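Local coordinates for AxyAgu115A (PDB 6NPS), which is a glycoside hydrolase of family GH115, probably an alpha-glucuronidase that removes glucuronic acid side groups from xylan, at residues A[429-440]-A[471-482]; A[720-728]-A[741-751]. The protein carries 3 engineered substitutions. All coordinates share one frame; numbering follows the deposited sequence.

Contact 1 (A[429-440]-A[471-482])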
# COMPACT_ATOMS: atom_id res chain seq x y z
N PRO A 429 11.28 -30.78 16.52
CA PRO A 429 10.54 -31.77 15.71
C PRO A 429 10.95 -31.80 14.27
O PRO A 429 10.99 -32.88 13.66
CB PRO A 429 9.07 -31.30 15.86
CG PRO A 429 9.04 -30.72 17.25
CD PRO A 429 10.36 -29.98 17.38
N LYS A 430 11.22 -30.63 13.68
CA LYS A 430 11.68 -30.57 12.31
C LYS A 430 13.08 -31.16 12.17
O LYS A 430 13.36 -31.93 11.23
CB LYS A 430 11.66 -29.12 11.85
CG LYS A 430 12.33 -28.84 10.49
CD LYS A 430 11.45 -29.21 9.35
CE LYS A 430 12.07 -28.76 8.00
NZ LYS A 430 11.70 -27.38 7.59
N ILE A 431 13.98 -30.79 13.07
CA ILE A 431 15.34 -31.36 13.04
C ILE A 431 15.29 -32.87 13.15
O ILE A 431 16.02 -33.58 12.44
CB ILE A 431 16.22 -30.76 14.15
CG1 ILE A 431 16.35 -29.25 13.98
CG2 ILE A 431 17.64 -31.36 14.12
CD1 ILE A 431 16.92 -28.57 15.24
N TRP A 432 14.47 -33.38 14.09
CA TRP A 432 14.35 -34.83 14.24
C TRP A 432 13.86 -35.47 12.95
O TRP A 432 14.42 -36.47 12.49
CB TRP A 432 13.43 -35.18 15.42
CG TRP A 432 13.21 -36.64 15.59
CD1 TRP A 432 13.91 -37.47 16.42
CD2 TRP A 432 12.25 -37.46 14.91
NE1 TRP A 432 13.45 -38.75 16.30
CE2 TRP A 432 12.42 -38.77 15.39
CE3 TRP A 432 11.26 -37.22 13.96
CZ2 TRP A 432 11.64 -39.84 14.94
CZ3 TRP A 432 10.49 -38.28 13.51
CH2 TRP A 432 10.68 -39.57 14.01
N GLU A 433 12.82 -34.89 12.34
CA GLU A 433 12.24 -35.50 11.15
C GLU A 433 13.24 -35.52 10.00
O GLU A 433 13.34 -36.51 9.26
CB GLU A 433 10.97 -34.75 10.74
CG GLU A 433 10.20 -35.38 9.59
CD GLU A 433 10.45 -34.64 8.27
OE1 GLU A 433 10.87 -33.46 8.33
OE2 GLU A 433 10.21 -35.23 7.19
N GLN A 434 13.93 -34.42 9.78
CA GLN A 434 14.87 -34.37 8.66
C GLN A 434 16.09 -35.25 8.93
O GLN A 434 16.52 -36.03 8.06
CB GLN A 434 15.28 -32.92 8.40
CG GLN A 434 14.16 -32.02 7.93
CD GLN A 434 13.68 -32.41 6.55
OE1 GLN A 434 14.42 -32.36 5.59
NE2 GLN A 434 12.41 -32.80 6.45
N MET A 435 16.72 -35.10 10.10
CA MET A 435 17.96 -35.83 10.33
C MET A 435 17.72 -37.32 10.53
O MET A 435 18.57 -38.12 10.14
CB MET A 435 18.74 -35.25 11.52
CG MET A 435 19.40 -33.86 11.24
SD MET A 435 20.25 -33.69 9.65
CE MET A 435 21.65 -34.86 9.87
N THR A 436 16.56 -37.75 11.09
CA THR A 436 16.33 -39.19 11.10
C THR A 436 16.07 -39.73 9.71
O THR A 436 16.43 -40.88 9.42
CB THR A 436 15.18 -39.60 12.03
OG1 THR A 436 13.95 -38.95 11.62
CG2 THR A 436 15.52 -39.22 13.47
N MET A 437 15.43 -38.95 8.84
CA MET A 437 15.26 -39.41 7.47
C MET A 437 16.62 -39.59 6.77
O MET A 437 16.82 -40.55 6.01
CB MET A 437 14.41 -38.42 6.70
CG MET A 437 13.99 -38.95 5.37
SD MET A 437 12.84 -37.81 4.62
CE MET A 437 12.44 -38.65 3.11
N ALA A 438 17.56 -38.68 7.01
CA ALA A 438 18.89 -38.81 6.41
C ALA A 438 19.57 -40.09 6.89
O ALA A 438 20.16 -40.84 6.09
CB ALA A 438 19.73 -37.60 6.77
N TYR A 439 19.44 -40.40 8.19
CA TYR A 439 19.98 -41.66 8.70
C TYR A 439 19.28 -42.86 8.07
O TYR A 439 19.93 -43.85 7.71
CB TYR A 439 19.83 -41.69 10.22
CG TYR A 439 20.60 -42.79 10.90
CD1 TYR A 439 20.08 -44.08 10.99
CD2 TYR A 439 21.84 -42.53 11.48
CE1 TYR A 439 20.79 -45.10 11.65
CE2 TYR A 439 22.54 -43.53 12.12
CZ TYR A 439 22.01 -44.81 12.20
OH TYR A 439 22.71 -45.80 12.85
N ASP A 440 17.96 -42.81 7.96
CA ASP A 440 17.19 -43.88 7.34
C ASP A 440 17.62 -44.13 5.90
O ASP A 440 17.52 -45.26 5.40
CB ASP A 440 15.69 -43.55 7.37
CG ASP A 440 15.10 -43.49 8.83
OD1 ASP A 440 15.73 -44.02 9.79
OD2 ASP A 440 13.98 -42.89 8.99
N PHE A 471 21.83 -42.74 18.21
CA PHE A 471 20.64 -42.69 17.37
C PHE A 471 19.57 -43.67 17.87
O PHE A 471 18.37 -43.44 17.67
CB PHE A 471 21.04 -42.99 15.92
CG PHE A 471 19.99 -42.66 14.94
CD1 PHE A 471 19.85 -41.35 14.49
CD2 PHE A 471 19.11 -43.64 14.49
CE1 PHE A 471 18.86 -41.02 13.57
CE2 PHE A 471 18.11 -43.33 13.57
CZ PHE A 471 17.98 -42.04 13.12
N ASP A 472 19.97 -44.74 18.54
CA ASP A 472 18.97 -45.68 19.04
C ASP A 472 18.13 -45.06 20.15
O ASP A 472 16.93 -45.36 20.24
CB ASP A 472 19.64 -46.96 19.49
CG ASP A 472 20.33 -47.68 18.34
OD1 ASP A 472 19.86 -47.56 17.18
OD2 ASP A 472 21.36 -48.35 18.57
N LYS A 473 18.71 -44.17 20.96
CA LYS A 473 17.92 -43.50 21.99
C LYS A 473 17.02 -42.40 21.41
O LYS A 473 15.87 -42.24 21.86
CB LYS A 473 18.84 -42.91 23.06
CG LYS A 473 18.07 -42.48 24.30
CD LYS A 473 18.88 -41.58 25.23
CE LYS A 473 20.25 -42.16 25.52
NZ LYS A 473 21.14 -41.19 26.24
N TRP A 474 17.54 -41.57 20.48
CA TRP A 474 16.80 -40.37 20.11
C TRP A 474 16.30 -40.37 18.68
O TRP A 474 15.57 -39.45 18.30
CB TRP A 474 17.64 -39.11 20.35
CG TRP A 474 17.98 -38.90 21.81
CD1 TRP A 474 19.21 -38.99 22.38
CD2 TRP A 474 17.07 -38.55 22.85
NE1 TRP A 474 19.11 -38.73 23.73
CE2 TRP A 474 17.81 -38.47 24.04
CE3 TRP A 474 15.69 -38.34 22.89
CZ2 TRP A 474 17.22 -38.18 25.28
CZ3 TRP A 474 15.09 -38.03 24.13
CH2 TRP A 474 15.86 -37.96 25.30
N GLY A 475 16.64 -41.39 17.89
CA GLY A 475 16.30 -41.35 16.49
C GLY A 475 14.97 -41.93 16.03
O GLY A 475 13.92 -41.77 16.68
N THR A 476 15.03 -42.62 14.89
CA THR A 476 13.80 -43.07 14.24
C THR A 476 12.91 -43.88 15.17
O THR A 476 11.69 -43.74 15.13
CB THR A 476 14.10 -43.87 12.97
OG1 THR A 476 15.15 -43.25 12.24
CG2 THR A 476 12.84 -44.01 12.08
N ASN A 477 13.49 -44.73 16.02
CA ASN A 477 12.66 -45.56 16.90
C ASN A 477 12.07 -44.77 18.06
O ASN A 477 11.24 -45.30 18.80
CB ASN A 477 13.47 -46.75 17.45
CG ASN A 477 12.58 -47.89 18.01
OD1 ASN A 477 11.45 -48.11 17.55
ND2 ASN A 477 13.11 -48.62 18.99
N ALA A 478 12.46 -43.51 18.23
CA ALA A 478 11.97 -42.69 19.32
C ALA A 478 11.12 -41.55 18.77
O ALA A 478 11.47 -40.38 18.91
CB ALA A 478 13.14 -42.13 20.13
N ILE A 479 10.02 -41.88 18.10
CA ILE A 479 9.15 -40.84 17.57
C ILE A 479 8.50 -40.05 18.71
O ILE A 479 8.22 -40.58 19.79
CB ILE A 479 8.09 -41.48 16.65
CG1 ILE A 479 7.29 -40.39 15.91
CG2 ILE A 479 7.18 -42.36 17.45
CD1 ILE A 479 6.68 -40.90 14.63
N ASN A 480 8.26 -38.76 18.47
CA ASN A 480 7.61 -37.89 19.45
C ASN A 480 8.32 -37.89 20.81
O ASN A 480 7.69 -37.90 21.87
CB ASN A 480 6.13 -38.28 19.59
CG ASN A 480 5.34 -38.02 18.30
OD1 ASN A 480 5.54 -36.97 17.65
ND2 ASN A 480 4.52 -38.97 17.88
N LYS A 481 9.66 -37.85 20.79
CA LYS A 481 10.40 -37.74 22.04
C LYS A 481 11.21 -36.45 22.16
O LYS A 481 12.00 -36.32 23.10
CB LYS A 481 11.32 -38.96 22.22
CG LYS A 481 10.53 -40.27 22.41
CD LYS A 481 10.66 -40.82 23.83
CE LYS A 481 9.53 -41.80 24.19
NZ LYS A 481 8.40 -41.23 25.00
N THR A 482 11.04 -35.49 21.23
CA THR A 482 11.81 -34.25 21.36
C THR A 482 11.29 -33.40 22.52
O THR A 482 12.06 -32.63 23.09
CB THR A 482 11.83 -33.44 20.03
OG1 THR A 482 10.51 -33.10 19.63
CG2 THR A 482 12.49 -34.26 18.88
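W432 reaches from helix 428-440 into the turn that follows helix 471-474. Its CG is anti to the backbone N (chi1 177°), and this carries the indole across to the second segment. W432 NE1 meets two backbone oxygens at the ring edge: W474 O at 3.0 Å and G475 O at 3.1 Å. The N-H lies between the two carbonyls, and both bonds are weak and bent. The far end of the indole leans on I479, with W432 CH2 4.0 Å from I479 CG1. At its root, W432 CB packs against T482 CG2 at 3.7 Å. F471 is the second centre. Its ring stacks face to face on Y439, with centroids 3.7 Å apart and planes at 12°. G475 CA sits over the centre of the opposite face of F471, so the ring is sandwiched. With Y439 replaced by an alanine, F471 is likely to lose the ring stacked on one face and be freer to shift. T476 OG1 makes a short hydrogen bond to D440 OD1, 2.6 Å, on the syn side of the carboxylate. D440 OD2 is hydrogen-bonded to T835 OG1. Helix and turn pack beside strand 446-450 of the eight-stranded parallel (TIM-type) barrel of the GH115 family, whose W447 touches both Y439 and F471. Helix 458-469 packs on W432 and T482 through F463, and L820 of strand 814-821 touches W432 and I479.

Contact 2 (A[720-728]-A[741-751]); sequences QDWLSCSAA and TIHVFVDRDGL
Strands 723-725 and 741-746 run antiparallel at 158°, their axes 4.7 Å apart at closest approach, with S724 and F745 as the hydrogen-bonded pair (S724 N to F745 O 3.0 Å, F745 N to S724 O 2.8 Å) between the non-hydrogen-bonded pairs L723 with V746 and C725 with V744. W722 extends the pairing: its O accepts from D747 N in a nearly straight bond (172°). The W722 indole receives L751 CD1 over one face, 3.6 Å from the centroid of the five-membered ring, a CH-pi contact. Its CE3 also meets V746 CG1. Strand 723-725 is an outermost strand of a five-stranded antiparallel sheet, and strand 739-746 continues that sheet to strand 700-706. L723, C725 and V744 turn to the face that packs on I759 of strand 754-763, in a second sheet. On that face L723 CD1 touches V744 CG1 at 3.6 Å. On the other face S724 OG lies at the edge of the F745 ring. One water bridges W722 O, S724 OG and F745 O. S726 OG takes the place of a backbone acceptor: set between its own N and carbonyl carbon (chi1 47°), it receives H743 N at 2.7 Å.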
# COMPACT_ATOMS: atom_id res chain seq x y z
N GLN A 720 -35.19 -11.72 17.40
CA GLN A 720 -35.55 -13.07 17.82
C GLN A 720 -35.27 -13.22 19.31
O GLN A 720 -34.23 -12.76 19.80
CB GLN A 720 -34.73 -14.14 17.06
CG GLN A 720 -34.73 -14.05 15.53
CD GLN A 720 -35.96 -14.69 14.92
OE1 GLN A 720 -37.00 -14.75 15.56
NE2 GLN A 720 -35.85 -15.17 13.69
N ASP A 721 -36.16 -13.95 20.02
CA ASP A 721 -35.98 -14.16 21.45
C ASP A 721 -34.78 -15.04 21.78
O ASP A 721 -34.16 -14.85 22.82
CB ASP A 721 -37.26 -14.77 22.03
CG ASP A 721 -38.48 -13.89 21.77
OD1 ASP A 721 -39.50 -14.40 21.28
OD2 ASP A 721 -38.38 -12.67 22.04
N TRP A 722 -34.42 -15.99 20.90
CA TRP A 722 -33.22 -16.81 21.15
C TRP A 722 -31.88 -16.10 20.91
O TRP A 722 -30.82 -16.71 21.18
CB TRP A 722 -33.25 -18.07 20.29
CG TRP A 722 -33.52 -17.82 18.84
CD1 TRP A 722 -34.75 -17.78 18.24
CD2 TRP A 722 -32.56 -17.60 17.80
NE1 TRP A 722 -34.60 -17.53 16.89
CE2 TRP A 722 -33.27 -17.43 16.60
CE3 TRP A 722 -31.16 -17.54 17.77
CZ2 TRP A 722 -32.63 -17.18 15.37
CZ3 TRP A 722 -30.53 -17.30 16.55
CH2 TRP A 722 -31.27 -17.12 15.37
N LEU A 723 -31.87 -14.87 20.39
CA LEU A 723 -30.64 -14.19 19.97
C LEU A 723 -30.46 -12.93 20.80
O LEU A 723 -31.37 -12.08 20.86
CB LEU A 723 -30.68 -13.84 18.48
CG LEU A 723 -29.54 -13.02 17.84
CD1 LEU A 723 -28.25 -13.79 17.88
CD2 LEU A 723 -29.90 -12.66 16.37
N SER A 724 -29.34 -12.80 21.49
CA SER A 724 -29.17 -11.62 22.33
C SER A 724 -27.71 -11.20 22.31
O SER A 724 -26.83 -11.93 21.83
CB SER A 724 -29.65 -11.89 23.75
OG SER A 724 -28.79 -12.83 24.35
N CYS A 725 -27.44 -10.00 22.84
CA CYS A 725 -26.10 -9.45 22.91
C CYS A 725 -25.77 -8.97 24.31
O CYS A 725 -26.65 -8.76 25.14
CB CYS A 725 -25.88 -8.30 21.92
SG CYS A 725 -26.46 -8.56 20.26
N SER A 726 -24.47 -8.74 24.54
CA SER A 726 -24.00 -8.30 25.85
C SER A 726 -24.41 -6.87 26.18
O SER A 726 -24.25 -6.46 27.34
CB SER A 726 -22.47 -8.46 25.97
OG SER A 726 -21.73 -7.95 24.84
N ALA A 727 -24.96 -6.11 25.24
CA ALA A 727 -25.25 -4.71 25.48
C ALA A 727 -26.48 -4.35 24.68
O ALA A 727 -26.77 -4.96 23.65
CB ALA A 727 -24.06 -3.81 25.10
N ALA A 728 -27.22 -3.35 25.17
CA ALA A 728 -28.30 -2.72 24.43
C ALA A 728 -28.00 -1.29 24.03
O ALA A 728 -28.44 -0.85 22.97
CB ALA A 728 -29.61 -2.73 25.25
N THR A 741 -16.45 -4.22 22.36
CA THR A 741 -16.71 -5.54 21.80
C THR A 741 -18.05 -6.06 22.30
O THR A 741 -18.28 -6.10 23.52
CB THR A 741 -15.58 -6.49 22.17
OG1 THR A 741 -14.37 -6.06 21.54
CG2 THR A 741 -15.92 -7.93 21.74
N ILE A 742 -18.95 -6.41 21.39
CA ILE A 742 -20.27 -6.89 21.76
C ILE A 742 -20.27 -8.40 21.59
O ILE A 742 -19.93 -8.91 20.50
CB ILE A 742 -21.38 -6.24 20.90
CG1 ILE A 742 -21.22 -4.69 20.84
CG2 ILE A 742 -22.80 -6.69 21.39
CD1 ILE A 742 -21.29 -3.96 22.16
N HIS A 743 -20.61 -9.13 22.65
CA HIS A 743 -20.74 -10.57 22.55
C HIS A 743 -22.15 -10.96 22.15
O HIS A 743 -23.14 -10.38 22.62
CB HIS A 743 -20.34 -11.24 23.87
CG HIS A 743 -19.01 -10.76 24.34
ND1 HIS A 743 -17.83 -11.25 23.83
CD2 HIS A 743 -18.67 -9.76 25.18
CE1 HIS A 743 -16.82 -10.60 24.38
NE2 HIS A 743 -17.31 -9.70 25.21
N VAL A 744 -22.25 -11.96 21.28
CA VAL A 744 -23.52 -12.43 20.76
C VAL A 744 -23.79 -13.82 21.35
O VAL A 744 -22.89 -14.66 21.39
CB VAL A 744 -23.50 -12.50 19.22
CG1 VAL A 744 -24.86 -12.92 18.71
CG2 VAL A 744 -23.14 -11.13 18.63
N PHE A 745 -25.04 -14.06 21.74
CA PHE A 745 -25.45 -15.31 22.41
C PHE A 745 -26.62 -15.92 21.67
O PHE A 745 -27.61 -15.23 21.38
CB PHE A 745 -25.84 -15.09 23.88
CG PHE A 745 -24.84 -14.30 24.65
CD1 PHE A 745 -23.58 -14.84 24.92
CD2 PHE A 745 -25.13 -13.01 25.10
CE1 PHE A 745 -22.64 -14.11 25.62
CE2 PHE A 745 -24.17 -12.29 25.81
CZ PHE A 745 -22.93 -12.84 26.06
N VAL A 746 -26.53 -17.22 21.40
CA VAL A 746 -27.63 -17.98 20.80
C VAL A 746 -28.12 -19.01 21.81
O VAL A 746 -27.34 -19.84 22.29
CB VAL A 746 -27.17 -18.66 19.50
CG1 VAL A 746 -28.22 -19.66 19.02
CG2 VAL A 746 -26.94 -17.61 18.42
N ASP A 747 -29.41 -18.97 22.12
CA ASP A 747 -30.00 -19.99 22.98
C ASP A 747 -30.37 -21.18 22.10
O ASP A 747 -31.38 -21.15 21.40
CB ASP A 747 -31.21 -19.45 23.71
CG ASP A 747 -31.77 -20.45 24.72
OD1 ASP A 747 -31.11 -21.51 24.96
OD2 ASP A 747 -32.85 -20.17 25.28
N ARG A 748 -29.55 -22.23 22.15
CA ARG A 748 -29.76 -23.42 21.33
C ARG A 748 -30.83 -24.34 21.89
O ARG A 748 -31.23 -25.28 21.20
CB ARG A 748 -28.42 -24.16 21.18
CG ARG A 748 -27.39 -23.31 20.42
CD ARG A 748 -26.13 -24.12 20.10
NE ARG A 748 -25.19 -23.43 19.22
CZ ARG A 748 -25.18 -23.49 17.90
NH1 ARG A 748 -26.11 -24.19 17.26
NH2 ARG A 748 -24.26 -22.83 17.20
N ASP A 749 -31.33 -24.07 23.09
CA ASP A 749 -32.32 -24.95 23.72
C ASP A 749 -33.65 -24.87 22.97
O ASP A 749 -34.37 -23.88 23.07
CB ASP A 749 -32.49 -24.55 25.19
CG ASP A 749 -33.33 -25.57 26.01
OD1 ASP A 749 -33.34 -26.78 25.69
OD2 ASP A 749 -34.00 -25.13 26.97
N GLY A 750 -34.01 -25.95 22.26
CA GLY A 750 -35.28 -25.95 21.53
C GLY A 750 -35.23 -25.25 20.19
O GLY A 750 -36.27 -25.09 19.54
N LEU A 751 -34.06 -24.84 19.75
CA LEU A 751 -33.88 -24.17 18.46
C LEU A 751 -33.86 -25.19 17.32
O LEU A 751 -33.16 -26.22 17.40
CB LEU A 751 -32.58 -23.39 18.49
CG LEU A 751 -32.20 -22.37 17.42
CD1 LEU A 751 -33.19 -21.24 17.49
CD2 LEU A 751 -30.81 -21.88 17.70
O HOH W 1 -29.66 -15.61 23.42
O HOH W 2 -20.22 -5.91 25.69

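In the fold
From the N terminus the chain passes through seven of the eight parallel strands of the barrel before reaching contact 1. There segment 471-482 closes a loop of 30 residues that carries the eighth, strand 446-450, and helix 458-469. The contact ties helix 428-440 to the short helix 471-474 and the turn after it, near strand 814-821 of the later beta region. The long helices between 482 and 629 follow. Contact 2 then closes a shorter loop of 12 residues, which crosses to strand 729-732 of a second, mixed sheet and returns to the antiparallel one. The two contacts are in series and neither nest nor cross. The centres of contacts 1 and 2 are about 50 Å apart.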